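RRNA N-glycosidase (Bougainvillea spectabilis, PDB 3CTK) is a plant ribosome-inactivating protein, a single chain of mixed alpha/beta fold. Local coordinates at residues 5-10 / 51-56; 137-142 / 153-158. All coordinates share one frame; numbering follows the deposited sequence.

Contact 1. Residues 5-10 / 51-56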
loop_
_atom_site.group_PDB
_atom_site.type_symbol
_atom_site.label_atom_id
_atom_site.label_comp_id
_atom_site.label_asym_id
_atom_site.label_seq_id
_atom_site.Cartn_x
_atom_site.Cartn_y
_atom_site.Cartn_z
ATOM N N SER A 5 9.193 8.519 6.409
ATOM C CA SER A 5 10.151 8.498 5.307
ATOM C C SER A 5 10.934 7.207 5.125
ATOM O O SER A 5 11.185 6.475 6.081
ATOM C CB SER A 5 11.137 9.658 5.461
ATOM O OG SER A 5 10.463 10.905 5.497
ATOM N N PHE A 6 11.323 6.947 3.880
ATOM C CA PHE A 6 12.097 5.766 3.532
ATOM C C PHE A 6 13.075 6.101 2.407
ATOM O O PHE A 6 12.668 6.508 1.318
ATOM C CB PHE A 6 11.167 4.631 3.095
ATOM C CG PHE A 6 11.880 3.340 2.793
ATOM C CD1 PHE A 6 12.831 2.830 3.675
ATOM C CD2 PHE A 6 11.585 2.621 1.639
ATOM C CE1 PHE A 6 13.477 1.623 3.412
ATOM C CE2 PHE A 6 12.226 1.407 1.365
ATOM C CZ PHE A 6 13.173 0.909 2.253
ATOM N N ASN A 7 14.368 5.952 2.683
ATOM C CA ASN A 7 15.394 6.220 1.681
ATOM C C ASN A 7 15.806 4.880 1.084
ATOM O O ASN A 7 16.200 3.968 1.811
ATOM C CB ASN A 7 16.601 6.910 2.318
ATOM C CG ASN A 7 17.644 7.307 1.298
ATOM O OD1 ASN A 7 18.292 6.454 0.695
ATOM N ND2 ASN A 7 17.805 8.611 1.090
ATOM N N LEU A 8 15.714 4.764 -0.239
ATOM C CA LEU A 8 16.035 3.515 -0.921
ATOM C C LEU A 8 17.506 3.109 -0.860
ATOM O O LEU A 8 17.875 2.028 -1.315
ATOM C CB LEU A 8 15.555 3.577 -2.375
ATOM C CG LEU A 8 14.060 3.863 -2.539
ATOM C CD1 LEU A 8 13.677 3.763 -4.010
ATOM C CD2 LEU A 8 13.244 2.874 -1.710
ATOM N N GLY A 9 18.336 3.976 -0.293
ATOM C CA GLY A 9 19.747 3.667 -0.151
ATOM C C GLY A 9 20.004 3.052 1.216
ATOM O O GLY A 9 21.131 2.673 1.540
ATOM N N GLU A 10 18.946 2.953 2.019
ATOM C CA GLU A 10 19.028 2.389 3.367
ATOM C C GLU A 10 17.946 1.324 3.509
ATOM O O GLU A 10 17.081 1.421 4.379
ATOM C CB GLU A 10 18.785 3.477 4.417
ATOM C CG GLU A 10 19.364 4.837 4.075
ATOM C CD GLU A 10 19.141 5.854 5.177
ATOM O OE1 GLU A 10 18.048 5.846 5.784
ATOM O OE2 GLU A 10 20.053 6.669 5.432
ATOM N N ASP A 51 7.354 9.755 2.184
ATOM C CA ASP A 51 8.438 10.321 1.385
ATOM C C ASP A 51 9.454 9.252 1.007
ATOM O O ASP A 51 10.170 8.736 1.868
ATOM C CB ASP A 51 9.147 11.433 2.167
ATOM C CG ASP A 51 8.358 12.726 2.196
ATOM O OD1 ASP A 51 7.153 12.707 1.862
ATOM O OD2 ASP A 51 8.947 13.766 2.562
ATOM N N ILE A 52 9.517 8.927 -0.280
ATOM C CA ILE A 52 10.453 7.920 -0.771
ATOM C C ILE A 52 11.539 8.616 -1.574
ATOM O O ILE A 52 11.250 9.297 -2.561
ATOM C CB ILE A 52 9.745 6.896 -1.673
ATOM C CG1 ILE A 52 8.581 6.259 -0.909
ATOM C CG2 ILE A 52 10.739 5.826 -2.136
ATOM C CD1 ILE A 52 7.676 5.408 -1.777
ATOM N N THR A 53 12.788 8.444 -1.148
ATOM C CA THR A 53 13.923 9.071 -1.819
ATOM C C THR A 53 14.848 8.024 -2.436
ATOM O O THR A 53 15.197 7.038 -1.792
ATOM C CB THR A 53 14.737 9.929 -0.832
ATOM O OG1 THR A 53 13.875 10.891 -0.208
ATOM C CG2 THR A 53 15.858 10.660 -1.561
ATOM N N THR A 54 15.246 8.257 -3.682
ATOM C CA THR A 54 16.128 7.338 -4.404
ATOM C C THR A 54 17.597 7.631 -4.107
ATOM O O THR A 54 17.926 8.669 -3.537
ATOM C CB THR A 54 15.932 7.470 -5.925
ATOM O OG1 THR A 54 16.318 8.788 -6.341
ATOM C CG2 THR A 54 14.473 7.231 -6.297
ATOM N N THR A 55 18.482 6.717 -4.494
ATOM C CA THR A 55 19.906 6.942 -4.279
ATOM C C THR A 55 20.354 8.062 -5.220
ATOM O O THR A 55 21.418 8.652 -5.033
ATOM C CB THR A 55 20.752 5.674 -4.566
ATOM O OG1 THR A 55 20.556 5.257 -5.923
ATOM C CG2 THR A 55 20.361 4.549 -3.622
ATOM N N SER A 56 19.536 8.348 -6.229
ATOM C CA SER A 56 19.838 9.405 -7.187
ATOM C C SER A 56 19.326 10.748 -6.664
ATOM O O SER A 56 19.319 11.748 -7.386
ATOM C CB SER A 56 19.213 9.093 -8.549
ATOM O OG SER A 56 17.811 8.944 -8.444
HETATM O O HOH W 1 11.457 12.700 3.662
HETATM O O HOH W 2 19.585 9.407 -1.531
#
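Asn7, the last residue of strand 5-7, divides its side-chain amide between two tasks: OD1 serves the turn that follows it, while ND2 lies against Thr53 of the neighbouring strand. With CG anti to the backbone N (chi1 -175°), OD1 accepts from Gly9 N at 2.7 Å, in the plane of the side-chain carbonyl, an Asx turn laid over the type I beta turn from Asn7 to Glu10. ND2 crosses Thr53 obliquely, 3.9 Å from its CB, and gives a long bond to a water that in turn donates to Thr54 O. Behind this end the strands run parallel, their axes 10° apart. Phe6 is gripped on both its polar backbone atoms: its N donates to Asp51 O nearly along the C=O axis, and Phe6 O accepts from Thr53 N. The ladder ends with Leu8 N donating to Thr53 O, 2.8 Å and almost straight (170°). Ser5, Asp51, Asn7 and Thr53 line one face of the sheet, where a second water joins Ser5 OG to Asp51 OD2; Thr53 OG1 is hydrogen-bonded to Thr59 OG1. The face carrying Phe6 and Ile52 is buried. There Leu8, with CG beside its backbone N, sets CG 3.9 Å from Ile52 CG2, and Phe6 stacks on Phe17. Beyond the strands, Thr55 CG2 lies 3.6 Å from Gly9 CA, while Thr55 OG1 is hydrogen-bonded to Glu136 OE1. Thr54 OG1 donates to Ser56 OG at 2.6 Å and is also hydrogen-bonded to Lys58 N. The paired strands are the two parallel arms of a beta-alpha-beta unit, strand 3-7, helix 14-25 and strand 47-53, at one border of the mixed sheet of this ribosome-inactivating protein fold.

Contact 2. Residues 137-142 / 153-158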
loop_
_atom_site.group_PDB
_atom_site.type_symbol
_atom_site.label_atom_id
_atom_site.label_comp_id
_atom_site.label_asym_id
_atom_site.label_seq_id
_atom_site.Cartn_x
_atom_site.Cartn_y
_atom_site.Cartn_z
ATOM N N PHE A 137 13.938 2.331 -9.845
ATOM C CA PHE A 137 13.919 2.403 -11.302
ATOM C C PHE A 137 12.604 3.005 -11.801
ATOM O O PHE A 137 12.598 3.824 -12.725
ATOM C CB PHE A 137 14.094 1.009 -11.911
ATOM C CG PHE A 137 14.188 1.015 -13.411
ATOM C CD1 PHE A 137 15.416 1.177 -14.043
ATOM C CD2 PHE A 137 13.044 0.891 -14.191
ATOM C CE1 PHE A 137 15.503 1.215 -15.435
ATOM C CE2 PHE A 137 13.121 0.930 -15.584
ATOM C CZ PHE A 137 14.353 1.093 -16.204
ATOM N N SER A 138 11.491 2.599 -11.197
ATOM C CA SER A 138 10.188 3.113 -11.611
ATOM C C SER A 138 10.052 4.599 -11.291
ATOM O O SER A 138 9.388 5.336 -12.022
ATOM C CB SER A 138 9.053 2.319 -10.951
ATOM O OG SER A 138 8.997 2.544 -9.553
ATOM N N ILE A 139 10.680 5.043 -10.204
ATOM C CA ILE A 139 10.628 6.456 -9.833
ATOM C C ILE A 139 11.461 7.258 -10.834
ATOM O O ILE A 139 11.054 8.326 -11.287
ATOM C CB ILE A 139 11.166 6.672 -8.395
ATOM C CG1 ILE A 139 10.223 5.999 -7.394
ATOM C CG2 ILE A 139 11.306 8.165 -8.094
ATOM C CD1 ILE A 139 10.675 6.078 -5.945
ATOM N N GLU A 140 12.626 6.729 -11.186
ATOM C CA GLU A 140 13.506 7.385 -12.149
ATOM C C GLU A 140 12.838 7.531 -13.510
ATOM O O GLU A 140 13.116 8.472 -14.254
ATOM C CB GLU A 140 14.793 6.575 -12.318
ATOM C CG GLU A 140 15.858 6.881 -11.292
ATOM C CD GLU A 140 16.566 8.183 -11.584
ATOM O OE1 GLU A 140 17.457 8.562 -10.800
ATOM O OE2 GLU A 140 16.238 8.829 -12.601
ATOM N N ALA A 141 11.952 6.599 -13.833
ATOM C CA ALA A 141 11.274 6.618 -15.122
ATOM C C ALA A 141 10.178 7.672 -15.257
ATOM O O ALA A 141 9.829 8.055 -16.375
ATOM C CB ALA A 141 10.698 5.235 -15.419
ATOM N N ILE A 142 9.646 8.148 -14.134
ATOM C CA ILE A 142 8.565 9.133 -14.170
ATOM C C ILE A 142 8.893 10.486 -13.549
ATOM O O ILE A 142 8.291 11.497 -13.903
ATOM C CB ILE A 142 7.309 8.601 -13.450
ATOM C CG1 ILE A 142 7.599 8.452 -11.951
ATOM C CG2 ILE A 142 6.880 7.274 -14.061
ATOM C CD1 ILE A 142 6.400 8.021 -11.121
ATOM N N ALA A 153 1.624 3.838 -14.064
ATOM C CA ALA A 153 0.856 2.711 -13.545
ATOM C C ALA A 153 1.815 1.680 -12.947
ATOM O O ALA A 153 1.513 1.060 -11.927
ATOM C CB ALA A 153 0.016 2.073 -14.659
ATOM N N LYS A 154 2.974 1.499 -13.577
ATOM C CA LYS A 154 3.959 0.543 -13.073
ATOM C C LYS A 154 4.460 0.993 -11.704
ATOM O O LYS A 154 4.624 0.184 -10.795
ATOM C CB LYS A 154 5.132 0.419 -14.046
ATOM C CG LYS A 154 4.774 -0.294 -15.345
ATOM C CD LYS A 154 5.941 -0.345 -16.325
ATOM C CE LYS A 154 7.091 -1.191 -15.800
ATOM N NZ LYS A 154 7.706 -0.636 -14.557
ATOM N N PHE A 155 4.705 2.291 -11.560
ATOM C CA PHE A 155 5.161 2.833 -10.285
ATOM C C PHE A 155 4.119 2.545 -9.199
ATOM O O PHE A 155 4.457 2.067 -8.114
ATOM C CB PHE A 155 5.379 4.345 -10.397
ATOM C CG PHE A 155 5.466 5.042 -9.070
ATOM C CD1 PHE A 155 6.547 4.821 -8.219
ATOM C CD2 PHE A 155 4.446 5.892 -8.651
ATOM C CE1 PHE A 155 6.607 5.433 -6.972
ATOM C CE2 PHE A 155 4.499 6.512 -7.400
ATOM C CZ PHE A 155 5.580 6.281 -6.560
ATOM N N PHE A 156 2.853 2.833 -9.490
ATOM C CA PHE A 156 1.798 2.592 -8.508
ATOM C C PHE A 156 1.731 1.123 -8.104
ATOM O O PHE A 156 1.619 0.807 -6.924
ATOM C CB PHE A 156 0.434 3.053 -9.041
ATOM C CG PHE A 156 0.182 4.530 -8.872
ATOM C CD1 PHE A 156 -0.036 5.348 -9.975
ATOM C CD2 PHE A 156 0.162 5.101 -7.601
ATOM C CE1 PHE A 156 -0.272 6.712 -9.818
ATOM C CE2 PHE A 156 -0.073 6.464 -7.432
ATOM C CZ PHE A 156 -0.291 7.273 -8.544
ATOM N N LEU A 157 1.805 0.223 -9.078
ATOM C CA LEU A 157 1.747 -1.204 -8.772
ATOM C C LEU A 157 2.853 -1.614 -7.812
ATOM O O LEU A 157 2.622 -2.381 -6.874
ATOM C CB LEU A 157 1.841 -2.034 -10.061
ATOM C CG LEU A 157 0.589 -1.994 -10.942
ATOM C CD1 LEU A 157 0.854 -2.658 -12.285
ATOM C CD2 LEU A 157 -0.548 -2.691 -10.212
ATOM N N ILE A 158 4.056 -1.099 -8.039
ATOM C CA ILE A 158 5.183 -1.441 -7.181
ATOM C C ILE A 158 5.070 -0.817 -5.792
ATOM O O ILE A 158 5.180 -1.517 -4.783
ATOM C CB ILE A 158 6.523 -1.020 -7.836
ATOM C CG1 ILE A 158 6.699 -1.777 -9.160
ATOM C CG2 ILE A 158 7.689 -1.308 -6.886
ATOM C CD1 ILE A 158 7.897 -1.333 -9.984
#
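Phe155 fills the tight part of this helix pair, its side chain extended from helix 153-158 with CG anti to the backbone N (chi1 164°). Three side chains of 137-142 gather round its ring. Ser138 OG comes in at the edge, in the ring plane, 3.6 Å from Phe155 CD1; its polar partner is Leu135 O, one turn back in its own helix. Ile139 CG1 reaches Phe155 CE1 obliquely at 3.7 Å. Ile142, whose CG1 takes the crowded position between backbone N and carbonyl carbon (chi1 67°), brings CD1 to 3.7 Å from Phe155 CG. Packing thins toward Ile158, whose CD1 touches Ser138 CB at 4.0 Å. Looser still is the side of exposed Phe137 and partly exposed Lys154, whose side chains make no contact with the opposing segment. The axes of the two segments come within 9.1 Å at their closest and cross at -151°, roughly antiparallel. On the sheet side, strand 59-65 meets the pair through Val60, which touches both Ile139 and Phe155, and Val62; Tyr74 meets the Phe155 ring edge-to-face, and helix 114-121 packs against Ala153 and Leu157 of helix 149-168.

From the N terminus, the chain leaves strand 3-7, passes through helix 14-25 and runs along strand 47-53, parallel to the first strand, where contact 1 closes a loop of 40 intervening residues. It then builds the rest of the mixed sheet before helix 132-142 and helix 149-168 form contact 2 across just ten residues. The two closures follow in series, neither nesting nor crossing, with centres about 14 Å apart. They nevertheless meet directly: Ile139 packs CD1 on Ile52 CG2 (3.8 Å) and CG2 against Thr54, while Ser56 OG and Glu140 OE1 form a probable hydrogen bond. The border of the sheet is thus joined to the helices packed on it.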